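Local coordinates for putative uncharacterized protein (Pyrococcus abyssi virus 1, PDB 4HR1) that is of unknown function but folds as a bromodomain-like helical bundle and is encoded by a virus that infects the archaeon Pyrococcus abyssi, at residues I13-T18 / D113-L118; E38-L43 / I93-R98; E45-I50 / E86-Q91; T52-D57 / K76-A81. All coordinates share one frame; numbering follows the deposited sequence.

Contact 1: I13-T18 / D113-L118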
# COMPACT_ATOMS: atom_id res chain seq x y z
N ILE A 13 -2.47 -3.47 -5.65
CA ILE A 13 -2.92 -2.40 -4.75
C ILE A 13 -1.72 -1.48 -4.45
O ILE A 13 -1.83 -0.26 -4.60
CB ILE A 13 -3.64 -2.94 -3.45
CG1 ILE A 13 -4.93 -3.76 -3.80
CG2 ILE A 13 -3.99 -1.79 -2.49
CD1 ILE A 13 -5.35 -4.89 -2.71
N SER A 14 -0.55 -2.07 -4.09
CA SER A 14 0.68 -1.31 -3.81
C SER A 14 1.06 -0.40 -4.98
O SER A 14 1.25 0.80 -4.75
CB SER A 14 1.84 -2.22 -3.44
OG SER A 14 1.53 -2.99 -2.28
N TRP A 15 1.08 -0.93 -6.24
CA TRP A 15 1.38 -0.13 -7.44
C TRP A 15 0.42 1.03 -7.52
O TRP A 15 0.86 2.17 -7.71
CB TRP A 15 1.23 -0.96 -8.74
CG TRP A 15 1.87 -0.31 -9.94
CD1 TRP A 15 3.15 -0.52 -10.38
CD2 TRP A 15 1.32 0.72 -10.77
NE1 TRP A 15 3.40 0.27 -11.48
CE2 TRP A 15 2.30 1.05 -11.74
CE3 TRP A 15 0.06 1.36 -10.84
CZ2 TRP A 15 2.08 1.99 -12.75
CZ3 TRP A 15 -0.15 2.32 -11.83
CH2 TRP A 15 0.86 2.64 -12.75
N LEU A 16 -0.88 0.74 -7.40
CA LEU A 16 -1.92 1.76 -7.50
C LEU A 16 -1.82 2.85 -6.42
O LEU A 16 -1.99 4.03 -6.74
CB LEU A 16 -3.31 1.12 -7.54
CG LEU A 16 -3.67 0.35 -8.82
CD1 LEU A 16 -4.98 -0.31 -8.68
CD2 LEU A 16 -3.74 1.26 -10.01
N ARG A 17 -1.46 2.46 -5.17
CA ARG A 17 -1.29 3.42 -4.07
C ARG A 17 -0.07 4.32 -4.31
O ARG A 17 -0.20 5.55 -4.23
CB ARG A 17 -1.22 2.73 -2.70
CG ARG A 17 -2.54 2.07 -2.30
CD ARG A 17 -2.84 2.22 -0.83
NE ARG A 17 -3.41 1.00 -0.24
CZ ARG A 17 -4.71 0.78 -0.08
NH1 ARG A 17 -5.60 1.67 -0.50
NH2 ARG A 17 -5.13 -0.35 0.48
N THR A 18 1.07 3.71 -4.71
CA THR A 18 2.32 4.40 -5.04
C THR A 18 2.11 5.35 -6.22
O THR A 18 2.65 6.46 -6.22
CB THR A 18 3.44 3.39 -5.30
OG1 THR A 18 3.39 2.30 -4.35
CG2 THR A 18 4.82 4.04 -5.32
N ASP A 113 8.21 2.30 -15.08
CA ASP A 113 9.40 1.54 -14.67
C ASP A 113 9.87 1.98 -13.26
O ASP A 113 10.19 1.13 -12.43
CB ASP A 113 10.54 1.70 -15.70
CG ASP A 113 10.44 0.85 -16.97
OD1 ASP A 113 9.32 0.32 -17.25
OD2 ASP A 113 11.45 0.74 -17.69
N TYR A 114 9.85 3.31 -12.99
CA TYR A 114 10.16 3.88 -11.69
C TYR A 114 9.17 3.35 -10.63
O TYR A 114 9.59 2.87 -9.59
CB TYR A 114 10.13 5.42 -11.75
CG TYR A 114 10.14 6.09 -10.40
CD1 TYR A 114 11.27 6.05 -9.58
CD2 TYR A 114 9.02 6.78 -9.93
CE1 TYR A 114 11.28 6.65 -8.33
CE2 TYR A 114 9.02 7.39 -8.68
CZ TYR A 114 10.16 7.33 -7.88
OH TYR A 114 10.15 7.91 -6.63
N LEU A 115 7.86 3.37 -10.94
CA LEU A 115 6.83 2.88 -10.02
C LEU A 115 6.99 1.41 -9.69
O LEU A 115 6.92 1.04 -8.52
CB LEU A 115 5.40 3.20 -10.52
CG LEU A 115 5.03 4.70 -10.52
CD1 LEU A 115 3.68 4.92 -11.17
CD2 LEU A 115 5.05 5.29 -9.13
N ASP A 116 7.30 0.59 -10.71
CA ASP A 116 7.53 -0.85 -10.58
C ASP A 116 8.71 -1.12 -9.67
O ASP A 116 8.65 -2.06 -8.88
CB ASP A 116 7.78 -1.50 -11.96
CG ASP A 116 6.60 -1.56 -12.93
OD1 ASP A 116 5.47 -1.19 -12.53
OD2 ASP A 116 6.81 -1.95 -14.09
N SER A 117 9.76 -0.26 -9.75
CA SER A 117 11.01 -0.37 -8.98
C SER A 117 10.78 -0.24 -7.48
O SER A 117 11.41 -0.97 -6.70
CB SER A 117 12.04 0.65 -9.46
OG SER A 117 11.81 1.94 -8.92
N LEU A 118 9.88 0.68 -7.09
CA LEU A 118 9.48 0.98 -5.71
C LEU A 118 8.76 -0.20 -5.00
O LEU A 118 8.84 -0.31 -3.77
CB LEU A 118 8.59 2.23 -5.71
CG LEU A 118 9.22 3.63 -5.60
CD1 LEU A 118 10.63 3.69 -6.12
CD2 LEU A 118 8.40 4.64 -6.29
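Trp15 and Asp116 make the one hydrogen bond between these two helix segments. Trp15 NE1 donates to Asp116 OD1 at 2.7 Å. The bond is bent, with an N-H...O angle of 131°. OD1 is met nearly along its C-O bond and sits at the ring edge, 20° out of the indole plane. Trp15 CG is anti to the backbone N (chi1 -164°), which starts the indole out toward helix 109-119.

Apolar packing centres on Leu115, whose two methyls part to different partners. Leu115 CD1 lies over one indole face, offset toward the rim, 3.7 Å from Trp15 CZ2. The two side chains cross at about a right angle. Leu115 CD2 turns to Thr18 and meets its CG2 at 4.0 Å. The same Thr18 methyl reaches Leu118 CD2 at 3.8 Å.

Within helix 5-30, Thr18 OG1 donates to Ser14 O at 2.6 Å, from above the carbonyl plane. Ser14 O also accepts from Thr18 N. The hydroxyl is thus held by its own helix while the methyl packs across.

Trp15 also forms a cation-pi pair with Lys89 of helix 72-98. Tyr114 OH bonds to the backbone of the other chain of the assembly. The chemistry is a buried apolar seam with one polar bond beside it. That bond satisfies the N-H of a buried indole. By drawing on the N-H, the carboxylate may make the ring more electron-rich and so a better partner for Lys89.

Contact 2: E38-L43 / I93-R98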
# COMPACT_ATOMS: atom_id res chain seq x y z
N GLU A 38 -9.48 16.56 -7.39
CA GLU A 38 -10.74 15.89 -7.10
C GLU A 38 -10.72 14.51 -7.75
O GLU A 38 -10.90 13.52 -7.05
CB GLU A 38 -11.93 16.73 -7.62
CG GLU A 38 -13.27 16.44 -6.96
CD GLU A 38 -13.84 17.59 -6.16
OE1 GLU A 38 -14.17 18.64 -6.77
OE2 GLU A 38 -13.95 17.46 -4.92
N GLN A 39 -10.42 14.46 -9.09
CA GLN A 39 -10.31 13.23 -9.91
C GLN A 39 -9.36 12.20 -9.29
O GLN A 39 -9.68 11.01 -9.26
CB GLN A 39 -9.85 13.56 -11.34
CG GLN A 39 -10.85 14.36 -12.19
CD GLN A 39 -10.26 14.87 -13.51
OE1 GLN A 39 -10.83 14.68 -14.59
NE2 GLN A 39 -9.12 15.54 -13.46
N VAL A 40 -8.20 12.67 -8.77
CA VAL A 40 -7.17 11.84 -8.13
C VAL A 40 -7.73 11.26 -6.83
O VAL A 40 -7.58 10.06 -6.58
CB VAL A 40 -5.82 12.60 -7.95
CG1 VAL A 40 -4.82 11.83 -7.07
CG2 VAL A 40 -5.19 12.91 -9.30
N GLU A 41 -8.41 12.12 -6.03
CA GLU A 41 -9.06 11.77 -4.77
C GLU A 41 -10.12 10.68 -5.02
O GLU A 41 -10.13 9.67 -4.31
CB GLU A 41 -9.69 13.01 -4.11
CG GLU A 41 -8.90 13.55 -2.93
CD GLU A 41 -8.83 12.64 -1.72
OE1 GLU A 41 -7.75 12.61 -1.08
OE2 GLU A 41 -9.82 11.92 -1.44
N LYS A 42 -10.92 10.85 -6.09
CA LYS A 42 -11.94 9.90 -6.54
C LYS A 42 -11.29 8.54 -6.85
O LYS A 42 -11.79 7.52 -6.38
CB LYS A 42 -12.71 10.45 -7.75
CG LYS A 42 -13.71 11.57 -7.41
CD LYS A 42 -15.02 11.44 -8.20
CE LYS A 42 -15.98 12.60 -8.00
NZ LYS A 42 -15.54 13.81 -8.73
N LEU A 43 -10.12 8.55 -7.53
CA LEU A 43 -9.36 7.33 -7.84
C LEU A 43 -8.84 6.62 -6.61
O LEU A 43 -9.00 5.40 -6.51
CB LEU A 43 -8.25 7.58 -8.86
CG LEU A 43 -8.75 7.71 -10.30
CD1 LEU A 43 -7.86 8.63 -11.11
CD2 LEU A 43 -8.88 6.35 -10.97
N ILE A 93 -3.02 6.09 -15.47
CA ILE A 93 -2.12 6.40 -16.58
C ILE A 93 -2.74 7.51 -17.43
O ILE A 93 -2.07 8.50 -17.76
CB ILE A 93 -1.74 5.12 -17.37
CG1 ILE A 93 -1.02 4.10 -16.46
CG2 ILE A 93 -0.89 5.46 -18.61
CD1 ILE A 93 -1.17 2.66 -16.84
N VAL A 94 -4.04 7.37 -17.71
CA VAL A 94 -4.82 8.36 -18.44
C VAL A 94 -4.78 9.72 -17.72
O VAL A 94 -4.60 10.75 -18.37
CB VAL A 94 -6.26 7.83 -18.69
CG1 VAL A 94 -7.22 8.93 -19.13
CG2 VAL A 94 -6.25 6.69 -19.71
N GLU A 95 -4.92 9.72 -16.37
CA GLU A 95 -4.86 10.92 -15.54
C GLU A 95 -3.49 11.56 -15.60
O GLU A 95 -3.41 12.77 -15.81
CB GLU A 95 -5.29 10.64 -14.08
CG GLU A 95 -5.33 11.87 -13.18
CD GLU A 95 -6.34 12.96 -13.50
OE1 GLU A 95 -7.20 12.74 -14.39
OE2 GLU A 95 -6.29 14.03 -12.85
N MET A 96 -2.42 10.74 -15.42
CA MET A 96 -1.02 11.17 -15.49
C MET A 96 -0.83 11.96 -16.80
O MET A 96 -0.49 13.14 -16.76
CB MET A 96 -0.06 9.96 -15.46
CG MET A 96 0.17 9.38 -14.09
SD MET A 96 1.15 7.87 -14.22
CE MET A 96 1.50 7.62 -12.59
N LEU A 97 -1.18 11.33 -17.94
CA LEU A 97 -1.08 11.92 -19.28
C LEU A 97 -1.87 13.21 -19.49
O LEU A 97 -1.38 14.11 -20.15
CB LEU A 97 -1.43 10.88 -20.36
CG LEU A 97 -0.39 9.78 -20.50
CD1 LEU A 97 -1.00 8.53 -21.06
CD2 LEU A 97 0.83 10.26 -21.29
N ARG A 98 -3.06 13.29 -18.89
CA ARG A 98 -3.96 14.43 -18.94
C ARG A 98 -3.43 15.64 -18.17
O ARG A 98 -3.73 16.78 -18.53
CB ARG A 98 -5.33 14.04 -18.36
CG ARG A 98 -6.52 14.69 -19.06
CD ARG A 98 -7.73 14.94 -18.15
NE ARG A 98 -7.99 13.87 -17.17
CZ ARG A 98 -8.67 12.75 -17.41
NH1 ARG A 98 -9.15 12.51 -18.62
NH2 ARG A 98 -8.86 11.86 -16.44
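Gln39 brings its flat amide against two flat groups of the facing helix, Glu95 and Arg98. The Gln39 amide and the Glu95 carboxylate stand almost perpendicular, with planes 86° apart. Gln39 OE1 lies over one face of the Arg98 guanidinium, and the two side chains meet tip to tip. Glu95 OE1 sits at the edge of that guanidinium, in its plane.

The edge contact is a salt bridge within segment 93-98. Arg98 grips Glu95 side-on, with NE and NH2 both bonded to OE1. Arg98 NH2 is 2.8 Å from Glu95 OE1. Arg98 NE is 3.1 Å from the same atom and comes from above the carboxylate plane.

Nothing so firm spans the two helices. Gln39 NE2 is 3.3 Å from Glu95 OE2, but the angle is too poor for a hydrogen bond. Gln39 OE1 stays 3.9 Å from Arg98 NH2. The Glu95 chain bends at chi2 (65°), and its carboxylate lies between Gln39 and Arg98. Val40 CG2 touches Glu95 OE2 at 3.9 Å. Leu43 CD1 lies 4.4 Å from Glu95 CB. Glu95 is buried, so its link to Arg98 probably helps to offset its charge.

The segments run antiparallel, at 166°, with axes 11.3 Å apart. They belong to helices 34-63 and 72-98, and Arg98 is the last residue of the second. Leu23 and Met27 of helix 5-30 pack on both Val40 and Glu95. Met96 turns to another neighbour and meets Ile111 and Leu115 of helix 109-119.

Contact 3: E45-I50 / E86-Q91; sequences ERVDEI and EDIKEQ
Val47 and Ile88 mark where the two backbones come nearest, with their CA atoms 7.3 Å apart. The helix segments run antiparallel, at 167° between their directions. Their axes are 10.6 Å apart at closest approach. Both segments lie inside longer helices, 34-63 and 72-98.

Ile88 is the main side chain of the contact and meets three partners. Its CG2 touches Val47 CG2 at 3.5 Å. Its CD1 touches Ile50 CG2 at 3.7 Å, and these two side chains slide past each other in opposite directions. Ile88 CG1 is anti to the carbonyl carbon (chi1 -63°). This CG1 lies over one face of the Arg46 guanidinium, 3.5 Å from Arg46 NH1. Ile88 CD1 covers the same group above its centre.

Arg46 bends at chi2 and chi3, and its head lies across Ile88. The guanidinium edge faces Asp87 CB and the end of the Gln91 side chain. The charged atoms of Asp87 are not in contact with it: Arg46 NH1 is 5.2 Å from Asp87 OD2. The opposite charges may still attract weakly. Aliphatic packing thus holds one side of the contact and a charged plate roofs the other.

Leu16 of helix 5-30 packs on Ile88, and Ile20 of the same helix packs on Val47. The arrangement is antiparallel helix packing of a helical bundle: branched aliphatic residues meet on the inner side, and a charged side chain lies over the partly exposed flank.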
# COMPACT_ATOMS: atom_id res chain seq x y z
N GLU A 45 -10.13 6.70 -3.57
CA GLU A 45 -11.29 6.07 -2.95
C GLU A 45 -11.69 4.78 -3.63
O GLU A 45 -11.95 3.80 -2.93
CB GLU A 45 -12.48 7.05 -2.83
CG GLU A 45 -12.52 7.79 -1.50
CD GLU A 45 -12.31 6.90 -0.29
OE1 GLU A 45 -11.23 7.02 0.35
OE2 GLU A 45 -13.15 6.01 -0.05
N ARG A 46 -11.67 4.74 -4.99
CA ARG A 46 -11.94 3.52 -5.78
C ARG A 46 -10.95 2.41 -5.41
O ARG A 46 -11.34 1.25 -5.30
CB ARG A 46 -11.88 3.81 -7.29
CG ARG A 46 -13.22 4.14 -7.94
CD ARG A 46 -13.75 2.98 -8.79
NE ARG A 46 -13.01 2.80 -10.04
CZ ARG A 46 -13.14 1.75 -10.85
NH1 ARG A 46 -12.42 1.67 -11.96
NH2 ARG A 46 -13.99 0.78 -10.55
N VAL A 47 -9.67 2.79 -5.14
CA VAL A 47 -8.64 1.81 -4.74
C VAL A 47 -8.94 1.24 -3.35
O VAL A 47 -8.91 0.00 -3.18
CB VAL A 47 -7.18 2.35 -4.86
CG1 VAL A 47 -6.15 1.28 -4.49
CG2 VAL A 47 -6.90 2.89 -6.25
N ASP A 48 -9.24 2.13 -2.36
CA ASP A 48 -9.55 1.70 -0.99
C ASP A 48 -10.76 0.76 -0.94
O ASP A 48 -10.73 -0.24 -0.21
CB ASP A 48 -9.74 2.89 -0.03
CG ASP A 48 -8.57 3.88 0.05
OD1 ASP A 48 -8.79 5.03 0.51
OD2 ASP A 48 -7.44 3.51 -0.36
N GLU A 49 -11.79 1.03 -1.79
CA GLU A 49 -12.99 0.19 -1.89
C GLU A 49 -12.65 -1.24 -2.34
O GLU A 49 -12.97 -2.20 -1.64
CB GLU A 49 -14.02 0.82 -2.83
CG GLU A 49 -15.08 1.63 -2.09
CD GLU A 49 -15.41 2.99 -2.66
OE1 GLU A 49 -15.65 3.10 -3.89
OE2 GLU A 49 -15.48 3.96 -1.87
N ILE A 50 -11.96 -1.37 -3.48
CA ILE A 50 -11.57 -2.66 -4.02
C ILE A 50 -10.60 -3.39 -3.10
O ILE A 50 -10.74 -4.59 -2.90
CB ILE A 50 -11.16 -2.59 -5.52
CG1 ILE A 50 -11.03 -3.98 -6.18
CG2 ILE A 50 -9.94 -1.73 -5.76
CD1 ILE A 50 -12.38 -4.61 -6.45
N GLU A 86 -7.26 -3.32 -12.61
CA GLU A 86 -6.64 -3.06 -13.90
C GLU A 86 -7.29 -1.89 -14.59
O GLU A 86 -6.58 -1.08 -15.18
CB GLU A 86 -6.51 -4.32 -14.75
CG GLU A 86 -5.44 -4.23 -15.83
CD GLU A 86 -3.98 -4.13 -15.42
OE1 GLU A 86 -3.16 -3.73 -16.27
OE2 GLU A 86 -3.63 -4.53 -14.28
N ASP A 87 -8.61 -1.69 -14.39
CA ASP A 87 -9.30 -0.51 -14.92
C ASP A 87 -8.82 0.73 -14.19
O ASP A 87 -8.66 1.78 -14.82
CB ASP A 87 -10.83 -0.63 -14.79
CG ASP A 87 -11.46 -1.79 -15.56
OD1 ASP A 87 -11.25 -1.87 -16.78
OD2 ASP A 87 -12.24 -2.55 -14.95
N ILE A 88 -8.55 0.61 -12.86
CA ILE A 88 -8.05 1.73 -12.05
C ILE A 88 -6.67 2.16 -12.58
O ILE A 88 -6.47 3.36 -12.84
CB ILE A 88 -8.09 1.44 -10.52
CG1 ILE A 88 -9.57 1.24 -10.03
CG2 ILE A 88 -7.44 2.59 -9.74
CD1 ILE A 88 -9.74 0.38 -8.75
N LYS A 89 -5.79 1.17 -12.87
CA LYS A 89 -4.47 1.42 -13.44
C LYS A 89 -4.59 2.24 -14.73
O LYS A 89 -3.92 3.26 -14.85
CB LYS A 89 -3.71 0.09 -13.64
CG LYS A 89 -2.25 0.26 -14.02
CD LYS A 89 -1.45 -1.02 -13.82
CE LYS A 89 0.03 -0.76 -14.01
NZ LYS A 89 0.86 -1.93 -13.59
N GLU A 90 -5.52 1.84 -15.62
CA GLU A 90 -5.80 2.50 -16.89
C GLU A 90 -6.18 3.96 -16.66
O GLU A 90 -5.60 4.85 -17.29
CB GLU A 90 -6.93 1.74 -17.62
CG GLU A 90 -7.00 1.94 -19.13
CD GLU A 90 -7.91 3.02 -19.66
OE1 GLU A 90 -8.12 3.05 -20.90
OE2 GLU A 90 -8.43 3.84 -18.87
N GLN A 91 -7.10 4.21 -15.72
CA GLN A 91 -7.56 5.56 -15.39
C GLN A 91 -6.46 6.40 -14.72
O GLN A 91 -6.46 7.63 -14.87
CB GLN A 91 -8.83 5.52 -14.52
CG GLN A 91 -10.06 4.90 -15.18
CD GLN A 91 -11.27 5.05 -14.29
OE1 GLN A 91 -12.12 5.93 -14.49
NE2 GLN A 91 -11.36 4.23 -13.24

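Contact 4: T52-D57 / K76-A81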
# COMPACT_ATOMS: atom_id res chain seq x y z
N THR A 52 -10.41 -3.42 0.22
CA THR A 52 -11.12 -4.09 1.33
C THR A 52 -11.84 -5.35 0.91
O THR A 52 -11.86 -6.33 1.67
CB THR A 52 -11.97 -3.12 2.16
OG1 THR A 52 -12.70 -2.26 1.29
CG2 THR A 52 -11.12 -2.28 3.14
N ALA A 53 -12.38 -5.35 -0.34
CA ALA A 53 -13.06 -6.50 -0.92
C ALA A 53 -12.19 -7.76 -0.99
O ALA A 53 -12.73 -8.87 -1.13
CB ALA A 53 -13.56 -6.15 -2.31
N VAL A 54 -10.85 -7.61 -0.87
CA VAL A 54 -9.90 -8.73 -0.95
C VAL A 54 -9.09 -9.09 0.31
O VAL A 54 -8.40 -10.11 0.31
CB VAL A 54 -9.00 -8.64 -2.22
CG1 VAL A 54 -9.84 -8.75 -3.49
CG2 VAL A 54 -8.16 -7.37 -2.24
N ASN A 55 -9.21 -8.28 1.40
CA ASN A 55 -8.55 -8.47 2.71
C ASN A 55 -8.71 -9.88 3.22
O ASN A 55 -7.83 -10.40 3.92
CB ASN A 55 -9.16 -7.53 3.78
CG ASN A 55 -8.87 -6.07 3.63
OD1 ASN A 55 -7.94 -5.65 2.91
ND2 ASN A 55 -9.65 -5.25 4.35
N TRP A 56 -9.88 -10.49 2.93
CA TRP A 56 -10.18 -11.85 3.35
C TRP A 56 -9.10 -12.79 2.85
O TRP A 56 -8.64 -13.62 3.63
CB TRP A 56 -11.58 -12.27 2.87
CG TRP A 56 -11.75 -12.30 1.39
CD1 TRP A 56 -12.17 -11.28 0.58
CD2 TRP A 56 -11.50 -13.41 0.52
NE1 TRP A 56 -12.18 -11.68 -0.73
CE2 TRP A 56 -11.74 -12.98 -0.80
CE3 TRP A 56 -11.05 -14.73 0.73
CZ2 TRP A 56 -11.59 -13.83 -1.91
CZ3 TRP A 56 -10.87 -15.56 -0.37
CH2 TRP A 56 -11.14 -15.11 -1.66
N ASP A 57 -8.62 -12.60 1.57
CA ASP A 57 -7.61 -13.46 0.97
C ASP A 57 -6.21 -13.32 1.54
O ASP A 57 -5.45 -14.30 1.58
CB ASP A 57 -7.65 -13.44 -0.56
CG ASP A 57 -6.94 -14.64 -1.17
OD1 ASP A 57 -6.06 -14.42 -2.04
OD2 ASP A 57 -7.16 -15.78 -0.67
N LYS A 76 -13.24 -16.54 -8.44
CA LYS A 76 -13.99 -15.64 -9.33
C LYS A 76 -14.09 -14.20 -8.81
O LYS A 76 -13.99 -13.25 -9.60
CB LYS A 76 -15.40 -16.20 -9.64
CG LYS A 76 -15.39 -17.43 -10.57
CD LYS A 76 -16.66 -18.28 -10.41
CE LYS A 76 -17.81 -17.84 -11.29
NZ LYS A 76 -19.07 -18.53 -10.91
N GLU A 77 -14.31 -14.05 -7.48
CA GLU A 77 -14.39 -12.77 -6.79
C GLU A 77 -12.99 -12.10 -6.81
O GLU A 77 -12.92 -10.89 -7.02
CB GLU A 77 -14.93 -12.96 -5.36
CG GLU A 77 -15.30 -11.68 -4.61
CD GLU A 77 -14.18 -10.88 -3.98
OE1 GLU A 77 -13.21 -11.48 -3.47
OE2 GLU A 77 -14.28 -9.63 -3.99
N ILE A 78 -11.90 -12.88 -6.63
CA ILE A 78 -10.53 -12.37 -6.71
C ILE A 78 -10.27 -11.86 -8.17
O ILE A 78 -9.76 -10.74 -8.35
CB ILE A 78 -9.48 -13.45 -6.30
CG1 ILE A 78 -9.46 -13.69 -4.79
CG2 ILE A 78 -8.08 -13.12 -6.84
CD1 ILE A 78 -8.99 -12.47 -3.90
N GLN A 79 -10.65 -12.69 -9.19
CA GLN A 79 -10.51 -12.37 -10.60
C GLN A 79 -11.29 -11.14 -10.99
O GLN A 79 -10.79 -10.35 -11.79
CB GLN A 79 -10.88 -13.58 -11.48
CG GLN A 79 -9.82 -14.69 -11.49
CD GLN A 79 -8.43 -14.30 -11.99
OE1 GLN A 79 -7.41 -14.74 -11.45
NE2 GLN A 79 -8.35 -13.48 -13.04
N LYS A 80 -12.49 -10.95 -10.43
CA LYS A 80 -13.31 -9.78 -10.72
C LYS A 80 -12.72 -8.53 -10.07
O LYS A 80 -12.85 -7.44 -10.61
CB LYS A 80 -14.76 -10.00 -10.27
CG LYS A 80 -15.59 -10.81 -11.27
CD LYS A 80 -16.67 -11.68 -10.61
CE LYS A 80 -17.90 -10.92 -10.16
NZ LYS A 80 -17.78 -10.43 -8.75
N ALA A 81 -12.06 -8.70 -8.90
CA ALA A 81 -11.39 -7.61 -8.21
C ALA A 81 -10.14 -7.21 -9.01
O ALA A 81 -9.94 -6.01 -9.27
CB ALA A 81 -11.02 -8.02 -6.79
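Trp56 and Glu77 join the two arms of an antiparallel helix hairpin, made of helices 34-63 and 72-98, toward the end where the chain turns back. The segments run at 139°, and the axes approach to 10.3 Å. Helix 34-63 is kinked here, where the N atoms of Trp56 and Asp57 lack a bond to the turn before.

Trp56 NE1 donates to Glu77 OE1 at 2.9 Å, with an N-H...O angle of 136°. The oxygen lies in the ring plane, at the indole edge, while NE1 stands above the carboxylate plane. Ala53 O sits at the same edge and takes a weak second bond from NE1. Glu77 OE2 is 3.3 Å from Ala53 O; both are acceptors, so no bond forms. Trp56 CG lies between the backbone N and the carbonyl carbon (chi1 63°), which starts the ring back along its own helix, where NE1 reaches Ala53 O.

Ile78 packs beside the ring. Its CD1 reaches Trp56 CZ2 at 3.5 Å and Asp57 CB at 3.7 Å. Val54 CG1 touches Ile78 CD1 at 3.8 Å and Ala81 CB at 3.6 Å. Asp57 CB also lies over one indole face, offset toward the rim.

Around the contact, Val9 and Ile13 of helix 5-30 pack on Val54. Leu70, in the connection between the two arms, touches Trp56 and Asp57. Phe3, ahead of helix 5-30, packs on Ile78.

The four contacts are nested along the chain. Contact 1 closes the widest loop, between helices 5-30 and 109-119, and contacts 2, 3 and 4 lie inside it in that order. Those three share helices 34-63 and 72-98 and follow one another along the pair. The centres of contacts 2 and 4 are about 24 Å apart, on opposite sides of the chain centre, and contact 3 lies between them. Contact 1 touches all three, and its link to contact 3 includes a salt bridge from Arg17 NH1 to Asp48 OD2. The helix pair, helix 5-30 and the short last helix thus close into one bundle.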